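Local coordinates for chromatin structure-remodeling complex subunit RSC2 (Saccharomyces cerevisiae, PDB 4BB7), which serves as a subunit of the RSC chromatin-remodelling complex, which positions nucleosomes and regulates transcription, and binds histone H3 through its BAH domain, at residues 80-85 and 125-130. Sequence-based numbering, arbitrary orientation.
Sequences LFYKNE and LFVCEF
The amide of V127 donates to the carbonyl oxygen of N84 (N to O 3.0 Å, 155° at the hydrogen), although it meets that oxygen from above the carbonyl plane. The same oxygen also takes a CA-H contact from F126, whose ring turns an edge to it. The backbone of V127 also bonds to that of V86, so E85 is bracketed as a single bridge partner; the E85 CA lies 3.3 Å from the V127 carbonyl oxygen.

How a turn can deliver one carbonyl to a strand is well illustrated here. Residues 82-85 form a type II turn, closed by the E85 amide on the Y82 carbonyl, with N84 at its left-handed position (phi 73°). E85 runs out straight, CG anti to its backbone N, and reaches back to the start of the turn, where its OE1 accepts from Y82 N (2.8 Å) through the anti lone pair. Its second oxygen, OE2, takes a bond from a water that the F130 amide in turn feeds, and lies near the edge of the F130 ring. E85 OE2 and E129 OE1 remain 5.2 Å apart.

At the far end the Y82 hydroxyl donates to E129 OE1 (OH to OE1 3.1 Å) from above the carboxylate plane, the two side chains crossing at about a right angle and their planes 46° apart; K141 forms a salt bridge with the other oxygen, probably favouring the charged state. Apolar contact is modest: Y82 CB touches V127 CG1, and the V127 side chain also packs on F109 of helix 109-114. The arrangement is a type II turn docked by one bridge onto edge strand 125-128 of the BAH domain's mixed sheet, joining strand 80-82 of the second sheet to it.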
ATOM      1  N   LEU A  80     -27.598 -15.737  13.020  1.00 27.61           N
ATOM      2  CA  LEU A  80     -28.491 -14.586  13.044  1.00 28.63           C
ATOM      3  C   LEU A  80     -27.689 -13.289  13.070  1.00 29.61           C
ATOM      4  O   LEU A  80     -26.531 -13.274  13.494  1.00 28.56           O
ATOM      5  CB  LEU A  80     -29.413 -14.653  14.260  1.00 26.40           C
ATOM      6  CG  LEU A  80     -30.378 -15.835  14.284  1.00 30.43           C
ATOM      7  CD1 LEU A  80     -31.113 -15.912  15.615  1.00 24.21           C
ATOM      8  CD2 LEU A  80     -31.353 -15.736  13.118  1.00 28.22           C
ATOM      9  N   PHE A  81     -28.311 -12.205  12.621  1.00 23.94           N
ATOM     10  CA  PHE A  81     -27.640 -10.912  12.532  1.00 27.98           C
ATOM     11  C   PHE A  81     -28.582  -9.787  12.921  1.00 27.40           C
ATOM     12  O   PHE A  81     -29.791  -9.892  12.739  1.00 30.42           O
ATOM     13  CB  PHE A  81     -27.142 -10.662  11.105  1.00 25.31           C
ATOM     14  CG  PHE A  81     -26.172 -11.691  10.607  1.00 26.74           C
ATOM     15  CD1 PHE A  81     -24.820 -11.585  10.895  1.00 24.77           C
ATOM     16  CD2 PHE A  81     -26.608 -12.758   9.839  1.00 21.20           C
ATOM     17  CE1 PHE A  81     -23.923 -12.527  10.434  1.00 27.38           C
ATOM     18  CE2 PHE A  81     -25.715 -13.704   9.371  1.00 26.77           C
ATOM     19  CZ  PHE A  81     -24.368 -13.589   9.668  1.00 27.13           C
ATOM     20  N   TYR A  82     -28.027  -8.705  13.454  1.00 28.46           N
ATOM     21  CA  TYR A  82     -28.825  -7.520  13.732  1.00 30.10           C
ATOM     22  C   TYR A  82     -29.117  -6.801  12.425  1.00 30.16           C
ATOM     23  O   TYR A  82     -28.426  -7.009  11.426  1.00 28.12           O
ATOM     24  CB  TYR A  82     -28.091  -6.581  14.691  1.00 29.76           C
ATOM     25  CG  TYR A  82     -27.710  -7.234  15.999  1.00 26.18           C
ATOM     26  CD1 TYR A  82     -28.649  -7.418  17.007  1.00 26.95           C
ATOM     27  CD2 TYR A  82     -26.413  -7.677  16.222  1.00 28.22           C
ATOM     28  CE1 TYR A  82     -28.305  -8.020  18.204  1.00 29.30           C
ATOM     29  CE2 TYR A  82     -26.058  -8.278  17.416  1.00 29.92           C
ATOM     30  CZ  TYR A  82     -27.007  -8.448  18.401  1.00 26.61           C
ATOM     31  OH  TYR A  82     -26.655  -9.050  19.583  1.00 28.04           O
ATOM     32  N   LYS A  83     -30.154  -5.972  12.425  1.00 32.81           N
ATOM     33  CA  LYS A  83     -30.398  -5.099  11.290  1.00 31.10           C
ATOM     34  C   LYS A  83     -29.251  -4.101  11.214  1.00 30.20           C
ATOM     35  O   LYS A  83     -28.967  -3.394  12.181  1.00 31.86           O
ATOM     36  CB  LYS A  83     -31.737  -4.373  11.430  1.00 33.32           C
ATOM     37  CG  LYS A  83     -32.024  -3.394  10.305  1.00 26.84           C
ATOM     38  CD  LYS A  83     -33.506  -3.082  10.197  1.00 38.01           C
ATOM     39  CE  LYS A  83     -34.308  -4.329   9.839  1.00 40.37           C
ATOM     40  NZ  LYS A  83     -35.758  -4.031   9.628  1.00 36.23           N
ATOM     41  N   ASN A  84     -28.580  -4.067  10.068  1.00 29.21           N
ATOM     42  CA  ASN A  84     -27.439  -3.179   9.872  1.00 27.22           C
ATOM     43  C   ASN A  84     -26.185  -3.608  10.628  1.00 26.10           C
ATOM     44  O   ASN A  84     -25.359  -2.771  10.988  1.00 25.53           O
ATOM     45  CB  ASN A  84     -27.805  -1.745  10.249  1.00 24.96           C
ATOM     46  CG  ASN A  84     -28.853  -1.160   9.340  1.00 29.45           C
ATOM     47  OD1 ASN A  84     -28.804  -1.332   8.117  1.00 22.39           O
ATOM     48  ND2 ASN A  84     -29.816  -0.460   9.929  1.00 29.39           N
ATOM     49  N   GLU A  85     -26.039  -4.910  10.859  1.00 26.29           N
ATOM     50  CA  GLU A  85     -24.855  -5.417  11.544  1.00 25.69           C
ATOM     51  C   GLU A  85     -23.653  -5.476  10.617  1.00 24.56           C
ATOM     52  O   GLU A  85     -23.785  -5.810   9.440  1.00 20.85           O
ATOM     53  CB  GLU A  85     -25.103  -6.804  12.144  1.00 28.62           C
ATOM     54  CG  GLU A  85     -23.852  -7.398  12.796  1.00 32.47           C
ATOM     55  CD  GLU A  85     -24.098  -8.723  13.501  1.00 33.56           C
ATOM     56  OE1 GLU A  85     -25.273  -9.120  13.657  1.00 29.04           O
ATOM     57  OE2 GLU A  85     -23.102  -9.366  13.902  1.00 26.90           O
ATOM     58  N   LEU A 125     -26.742   4.027  10.181  1.00 32.27           N
ATOM     59  CA  LEU A 125     -26.349   3.494  11.482  1.00 28.14           C
ATOM     60  C   LEU A 125     -26.119   1.982  11.438  1.00 28.35           C
ATOM     61  O   LEU A 125     -27.058   1.207  11.257  1.00 30.32           O
ATOM     62  CB  LEU A 125     -27.393   3.846  12.545  1.00 19.82           C
ATOM     63  CG  LEU A 125     -27.183   3.243  13.939  1.00 30.89           C
ATOM     64  CD1 LEU A 125     -25.753   3.453  14.430  1.00 28.51           C
ATOM     65  CD2 LEU A 125     -28.186   3.807  14.941  1.00 27.40           C
ATOM     66  N   PHE A 126     -24.862   1.571  11.591  1.00 26.61           N
ATOM     67  CA  PHE A 126     -24.519   0.154  11.671  1.00 28.21           C
ATOM     68  C   PHE A 126     -24.098  -0.177  13.097  1.00 27.70           C
ATOM     69  O   PHE A 126     -23.690   0.711  13.849  1.00 24.66           O
ATOM     70  CB  PHE A 126     -23.368  -0.193  10.723  1.00 24.15           C
ATOM     71  CG  PHE A 126     -23.588   0.239   9.299  1.00 25.80           C
ATOM     72  CD1 PHE A 126     -24.383  -0.509   8.448  1.00 22.84           C
ATOM     73  CD2 PHE A 126     -22.969   1.377   8.804  1.00 30.61           C
ATOM     74  CE1 PHE A 126     -24.575  -0.119   7.132  1.00 27.78           C
ATOM     75  CE2 PHE A 126     -23.155   1.773   7.486  1.00 28.24           C
ATOM     76  CZ  PHE A 126     -23.960   1.027   6.650  1.00 23.65           C
ATOM     77  N   VAL A 127     -24.187  -1.450  13.468  1.00 20.61           N
ATOM     78  CA  VAL A 127     -23.710  -1.888  14.773  1.00 23.78           C
ATOM     79  C   VAL A 127     -22.753  -3.058  14.621  1.00 23.67           C
ATOM     80  O   VAL A 127     -22.928  -3.906  13.749  1.00 27.14           O
ATOM     81  CB  VAL A 127     -24.867  -2.285  15.721  1.00 29.02           C
ATOM     82  CG1 VAL A 127     -25.543  -3.555  15.239  1.00 25.17           C
ATOM     83  CG2 VAL A 127     -24.354  -2.467  17.143  1.00 24.14           C
ATOM     84  N   CYS A 128     -21.736  -3.092  15.472  1.00 28.08           N
ATOM     85  CA  CYS A 128     -20.760  -4.171  15.447  1.00 26.64           C
ATOM     86  C   CYS A 128     -20.623  -4.817  16.820  1.00 26.57           C
ATOM     87  O   CYS A 128     -20.380  -4.142  17.824  1.00 26.44           O
ATOM     88  CB  CYS A 128     -19.400  -3.661  14.957  1.00 24.86           C
ATOM     89  SG  CYS A 128     -18.056  -4.876  15.045  1.00 26.49           S
ATOM     90  N   GLU A 129     -20.795  -6.132  16.853  1.00 26.78           N
ATOM     91  CA  GLU A 129     -20.547  -6.901  18.061  1.00 32.25           C
ATOM     92  C   GLU A 129     -19.336  -7.811  17.872  1.00 27.35           C
ATOM     93  O   GLU A 129     -18.491  -7.930  18.759  1.00 28.43           O
ATOM     94  CB  GLU A 129     -21.771  -7.737  18.426  1.00 24.10           C
ATOM     95  CG  GLU A 129     -21.625  -8.478  19.737  1.00 28.50           C
ATOM     96  CD  GLU A 129     -22.809  -9.370  20.030  1.00 31.16           C
ATOM     97  OE1 GLU A 129     -23.618  -9.589  19.107  1.00 38.88           O
ATOM     98  OE2 GLU A 129     -22.931  -9.852  21.177  1.00 32.49           O
ATOM     99  N   PHE A 130     -19.256  -8.441  16.702  1.00 26.98           N
ATOM    100  CA  PHE A 130     -18.228  -9.440  16.426  1.00 28.30           C
ATOM    101  C   PHE A 130     -17.146  -8.953  15.467  1.00 28.60           C
ATOM    102  O   PHE A 130     -17.409  -8.166  14.558  1.00 31.38           O
ATOM    103  CB  PHE A 130     -18.868 -10.701  15.839  1.00 23.31           C
ATOM    104  CG  PHE A 130     -19.921 -11.310  16.714  1.00 28.40           C
ATOM    105  CD1 PHE A 130     -19.578 -12.233  17.693  1.00 26.39           C
ATOM    106  CD2 PHE A 130     -21.252 -10.961  16.560  1.00 26.60           C
ATOM    107  CE1 PHE A 130     -20.544 -12.794  18.501  1.00 28.66           C
ATOM    108  CE2 PHE A 130     -22.224 -11.519  17.364  1.00 31.21           C
ATOM    109  CZ  PHE A 130     -21.869 -12.439  18.339  1.00 33.64           C
TER
HETATM  110  O   HOH W   1     -28.293  -1.038  13.318  1.00 34.32           O
HETATM  111  O   HOH W   2     -21.013  -7.989  14.032  1.00 26.98           O